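Local coordinates for protein 2-aminomuconate 6-semialdehyde dehydrogenase (Burkholderia cenocepacia, PDB 4U3W) that probably oxidises 2-aminomuconate 6-semialdehyde to 2-aminomuconate with a nicotinamide cofactor, as a member of the aldehyde dehydrogenase family, at residues C192-P197 with V221-H226; H89-G94 with A127-F132. All coordinates share one frame; numbering follows the deposited sequence.

Interaction 1 of 2, residues C192-P197 with V221-H226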
# COMPACT_ATOMS: atom_id res chain seq x y z
N CYS A 192 3.47 -24.19 -11.60
CA CYS A 192 2.86 -25.12 -12.51
C CYS A 192 1.53 -25.61 -11.92
O CYS A 192 1.26 -25.47 -10.72
CB CYS A 192 3.80 -26.34 -12.77
SG CYS A 192 5.37 -25.70 -13.56
N VAL A 193 0.70 -26.21 -12.76
CA VAL A 193 -0.68 -26.52 -12.38
C VAL A 193 -1.05 -27.99 -12.75
O VAL A 193 -0.72 -28.44 -13.83
CB VAL A 193 -1.64 -25.53 -13.11
CG1 VAL A 193 -3.05 -26.05 -13.20
CG2 VAL A 193 -1.58 -24.10 -12.46
N VAL A 194 -1.76 -28.68 -11.87
CA VAL A 194 -2.42 -29.93 -12.17
C VAL A 194 -3.89 -29.69 -11.82
O VAL A 194 -4.22 -29.45 -10.65
CB VAL A 194 -1.89 -31.11 -11.34
CG1 VAL A 194 -2.75 -32.42 -11.62
CG2 VAL A 194 -0.43 -31.35 -11.65
N ALA A 195 -4.74 -29.71 -12.84
CA ALA A 195 -6.10 -29.26 -12.68
C ALA A 195 -7.10 -30.33 -13.05
O ALA A 195 -7.01 -30.92 -14.12
CB ALA A 195 -6.36 -28.01 -13.55
N LYS A 196 -8.09 -30.52 -12.19
CA LYS A 196 -9.11 -31.54 -12.43
C LYS A 196 -10.49 -30.90 -12.46
O LYS A 196 -11.01 -30.53 -11.42
CB LYS A 196 -9.13 -32.60 -11.34
CG LYS A 196 -10.14 -33.81 -11.82
CD LYS A 196 -10.81 -34.51 -10.72
CE LYS A 196 -12.03 -33.90 -10.19
NZ LYS A 196 -13.27 -34.20 -10.94
N PRO A 197 -11.08 -30.75 -13.66
CA PRO A 197 -12.42 -30.14 -13.74
C PRO A 197 -13.46 -31.16 -13.34
O PRO A 197 -13.18 -32.38 -13.20
CB PRO A 197 -12.58 -29.78 -15.21
CG PRO A 197 -11.71 -30.91 -15.94
CD PRO A 197 -10.55 -31.17 -14.97
N VAL A 221 3.91 -27.40 -17.50
CA VAL A 221 3.47 -26.19 -16.80
C VAL A 221 1.97 -26.24 -16.52
O VAL A 221 1.55 -25.94 -15.41
CB VAL A 221 3.85 -24.89 -17.60
CG1 VAL A 221 3.18 -23.67 -17.00
CG2 VAL A 221 5.39 -24.71 -17.64
N PHE A 222 1.18 -26.68 -17.51
CA PHE A 222 -0.24 -26.86 -17.34
C PHE A 222 -0.63 -28.34 -17.64
O PHE A 222 -0.41 -28.82 -18.74
CB PHE A 222 -1.04 -25.93 -18.26
CG PHE A 222 -2.52 -26.19 -18.20
CD1 PHE A 222 -3.31 -25.53 -17.25
CD2 PHE A 222 -3.12 -27.06 -19.11
CE1 PHE A 222 -4.69 -25.74 -17.18
CE2 PHE A 222 -4.50 -27.28 -19.05
CZ PHE A 222 -5.27 -26.63 -18.09
N ASN A 223 -1.23 -29.01 -16.66
CA ASN A 223 -1.64 -30.43 -16.82
C ASN A 223 -3.12 -30.56 -16.47
O ASN A 223 -3.57 -30.00 -15.47
CB ASN A 223 -0.80 -31.36 -15.94
CG ASN A 223 0.65 -31.12 -16.12
OD1 ASN A 223 1.28 -31.67 -17.02
ND2 ASN A 223 1.20 -30.27 -15.29
N LEU A 224 -3.87 -31.25 -17.33
CA LEU A 224 -5.30 -31.50 -17.14
C LEU A 224 -5.54 -32.98 -16.89
O LEU A 224 -5.07 -33.83 -17.66
CB LEU A 224 -6.08 -31.09 -18.39
CG LEU A 224 -7.59 -31.34 -18.28
CD1 LEU A 224 -8.20 -30.29 -17.39
CD2 LEU A 224 -8.16 -31.16 -19.68
N ILE A 225 -6.19 -33.31 -15.80
CA ILE A 225 -6.56 -34.71 -15.53
C ILE A 225 -8.06 -34.80 -15.36
O ILE A 225 -8.64 -34.02 -14.59
CB ILE A 225 -5.89 -35.27 -14.26
CG1 ILE A 225 -5.92 -34.21 -13.15
CG2 ILE A 225 -4.43 -35.67 -14.54
CD1 ILE A 225 -5.56 -34.78 -11.76
N HIS A 226 -8.68 -35.74 -16.05
CA HIS A 226 -10.11 -35.93 -15.91
C HIS A 226 -10.43 -37.03 -14.93
O HIS A 226 -9.63 -37.99 -14.72
CB HIS A 226 -10.77 -36.27 -17.23
CG HIS A 226 -10.84 -35.11 -18.19
ND1 HIS A 226 -11.59 -33.96 -17.94
CD2 HIS A 226 -10.24 -34.91 -19.39
CE1 HIS A 226 -11.49 -33.16 -18.98
NE2 HIS A 226 -10.67 -33.70 -19.87
O HOH W 1 -13.10 -34.51 -15.41
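Val193 and Asn223 are joined by two hydrogen bonds in this parallel strand pair. Val193 N donates to Val221 O (2.8 Å), and Asn223 N donates back to Val193 O. The pattern repeats with Ala195 N to Asn223 O and Ile225 N to Ala195 O, the last at 3.0 Å and nearly straight (168°). Asn223 adds a side-chain bond. Its CG lies beside its own backbone N (chi1 -51°), which brings ND2 to Val193 O at 3.0 Å. The two donors reach that oxygen from opposite faces of the carbonyl plane. ND2 also bonds Gly220 O, and OD1 takes the N-H of Asn29, so both ends of the amide are held. The strands belong to a beta-alpha-beta crossover through helix 203-214, in what is probably the Rossmann-type cofactor domain of the family. Apolar contacts lie on both faces. Val194 CG1 touches Ile225 CD1 (3.7 Å) on the Asn223 face. Val193 CG1 approaches the Phe222 ring obliquely on the other. Pro197 CD packs tightly on Leu224 CD1, at 3.5 Å. One water joins Pro197 O to His226 ND1, in the plane of the imidazole, while His226 NE2 bonds Thr206.

Interaction 2 of 2, residues H89-G94 with A127-F132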
# COMPACT_ATOMS: atom_id res chain seq x y z
N HIS A 89 -1.58 -13.35 -21.79
CA HIS A 89 -2.27 -12.69 -22.88
C HIS A 89 -2.32 -13.57 -24.14
O HIS A 89 -3.29 -13.53 -24.86
CB HIS A 89 -1.62 -11.34 -23.21
CG HIS A 89 -2.08 -10.23 -22.32
ND1 HIS A 89 -3.35 -9.70 -22.39
CD2 HIS A 89 -1.44 -9.55 -21.33
CE1 HIS A 89 -3.48 -8.75 -21.48
NE2 HIS A 89 -2.33 -8.64 -20.83
N LYS A 90 -1.27 -14.35 -24.40
CA LYS A 90 -1.32 -15.28 -25.54
C LYS A 90 -2.43 -16.30 -25.36
O LYS A 90 -3.11 -16.69 -26.32
CB LYS A 90 -0.00 -16.04 -25.69
CG LYS A 90 1.08 -15.30 -26.50
CD LYS A 90 2.35 -16.16 -26.63
CE LYS A 90 3.63 -15.34 -26.40
NZ LYS A 90 4.13 -14.54 -27.56
N ILE A 91 -2.59 -16.77 -24.12
CA ILE A 91 -3.64 -17.76 -23.82
C ILE A 91 -5.00 -17.11 -24.03
O ILE A 91 -5.87 -17.65 -24.68
CB ILE A 91 -3.49 -18.31 -22.38
CG1 ILE A 91 -2.20 -19.16 -22.27
CG2 ILE A 91 -4.71 -19.17 -21.99
CD1 ILE A 91 -1.68 -19.35 -20.82
N ALA A 92 -5.14 -15.90 -23.49
CA ALA A 92 -6.39 -15.16 -23.69
C ALA A 92 -6.72 -15.00 -25.16
O ALA A 92 -7.86 -15.25 -25.59
CB ALA A 92 -6.29 -13.79 -22.99
N ASP A 93 -5.73 -14.63 -25.97
CA ASP A 93 -5.93 -14.50 -27.42
C ASP A 93 -6.37 -15.81 -28.06
O ASP A 93 -7.19 -15.83 -28.99
CB ASP A 93 -4.63 -14.01 -28.10
CG ASP A 93 -4.30 -12.55 -27.77
OD1 ASP A 93 -5.16 -11.85 -27.21
OD2 ASP A 93 -3.16 -12.12 -28.03
N GLY A 94 -5.78 -16.93 -27.61
CA GLY A 94 -6.09 -18.24 -28.17
C GLY A 94 -7.52 -18.70 -27.91
O GLY A 94 -8.13 -19.39 -28.74
N ALA A 127 -11.30 -12.71 -19.61
CA ALA A 127 -10.90 -11.55 -18.79
C ALA A 127 -10.04 -11.91 -17.56
O ALA A 127 -9.20 -11.09 -17.11
CB ALA A 127 -12.18 -10.76 -18.35
N ASN A 128 -10.25 -13.11 -17.00
CA ASN A 128 -9.43 -13.59 -15.88
C ASN A 128 -7.97 -13.63 -16.27
O ASN A 128 -7.12 -13.18 -15.48
CB ASN A 128 -9.84 -14.99 -15.42
CG ASN A 128 -11.10 -14.98 -14.55
OD1 ASN A 128 -11.39 -13.99 -13.88
ND2 ASN A 128 -11.89 -16.08 -14.59
N PHE A 129 -7.68 -14.14 -17.47
CA PHE A 129 -6.27 -14.20 -17.91
C PHE A 129 -5.69 -12.77 -18.09
O PHE A 129 -4.58 -12.51 -17.61
CB PHE A 129 -6.13 -15.01 -19.20
CG PHE A 129 -6.16 -16.51 -18.94
CD1 PHE A 129 -5.05 -17.17 -18.46
CD2 PHE A 129 -7.33 -17.23 -19.15
CE1 PHE A 129 -5.10 -18.55 -18.19
CE2 PHE A 129 -7.36 -18.63 -18.89
CZ PHE A 129 -6.24 -19.25 -18.41
N ARG A 130 -6.46 -11.85 -18.70
CA ARG A 130 -5.93 -10.49 -18.96
C ARG A 130 -5.74 -9.72 -17.67
O ARG A 130 -4.77 -8.96 -17.50
CB ARG A 130 -6.85 -9.70 -19.92
CG ARG A 130 -7.07 -10.47 -21.22
CD ARG A 130 -7.11 -9.54 -22.40
NE ARG A 130 -7.65 -10.17 -23.59
CZ ARG A 130 -6.89 -10.71 -24.54
NH1 ARG A 130 -5.55 -10.70 -24.43
NH2 ARG A 130 -7.48 -11.22 -25.62
N THR A 131 -6.67 -9.93 -16.74
CA THR A 131 -6.59 -9.25 -15.47
C THR A 131 -5.37 -9.60 -14.66
O THR A 131 -4.66 -8.74 -14.15
CB THR A 131 -7.85 -9.53 -14.63
OG1 THR A 131 -8.92 -8.81 -15.21
CG2 THR A 131 -7.66 -9.05 -13.19
N PHE A 132 -5.13 -10.89 -14.48
CA PHE A 132 -3.98 -11.27 -13.71
C PHE A 132 -2.69 -11.04 -14.46
O PHE A 132 -1.66 -10.85 -13.83
CB PHE A 132 -4.08 -12.74 -13.24
CG PHE A 132 -5.09 -12.92 -12.13
CD1 PHE A 132 -4.83 -12.43 -10.86
CD2 PHE A 132 -6.34 -13.45 -12.39
CE1 PHE A 132 -5.79 -12.53 -9.84
CE2 PHE A 132 -7.30 -13.55 -11.39
CZ PHE A 132 -7.01 -13.10 -10.11
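Arg130 reaches across to His89, Ala92 and Asp93, and its guanidinium is met both at the edge and over a face. NH1 donates to His89 ND1 at 3.2 Å. The donor lies in the imidazole plane, and the two flat groups are nearly coplanar, 23° apart. The Asp93 carboxylate is turned more, with its plane 49° from the guanidinium. Arg130 NH1 and NH2 both grip Asp93 OD1, end-on, in a salt bridge. Arg130 NH2 meets Asp93 OD1 at 2.9 Å, nearly along its C-O bond, whereas NH1 approaches from above the carboxylate plane. The methyl of Ala92 sits over the centre of the guanidinium, with Ala92 CB 3.5 Å from Arg130 CZ. The arginine chain bends at chi2, and its CD passes the His89 ring. The segments run almost antiparallel at 161°, with axes 8.4 Å apart, and join helices 81-96 and 114-138 of the helical layer beside the probable cofactor-domain sheet. On the buried side, Ile91 CG2 stands over the centre of the Phe129 ring in a CH-pi contact, 3.9 Å from the centroid. Ala92 CB also meets Phe129 CB, at 4.0 Å. Glu96 forms a second salt bridge with Arg130 NH2, and Asp134 bonds His89 NE2.

Interaction 2 comes first along the chain, and closes before interaction 1 opens. Their centres are about 17 Å apart, and their nearest atoms about 7 Å, so they do not touch. Interaction 2 pairs helices 81-96 and 114-138. Interaction 1 pairs strands 192-196 and 222-224 of the mixed sheet. Helix 175-188 is a common packing partner of both. Phe129 of interaction 2 packs on its Thr180 and Ala184, while Val193 and Ala195 of interaction 1 pack on its Ala186 and Phe179. Through this shared helix, part of the helical layer is joined to the sheet of what is probably the cofactor-binding domain. No other subunit touches their segments.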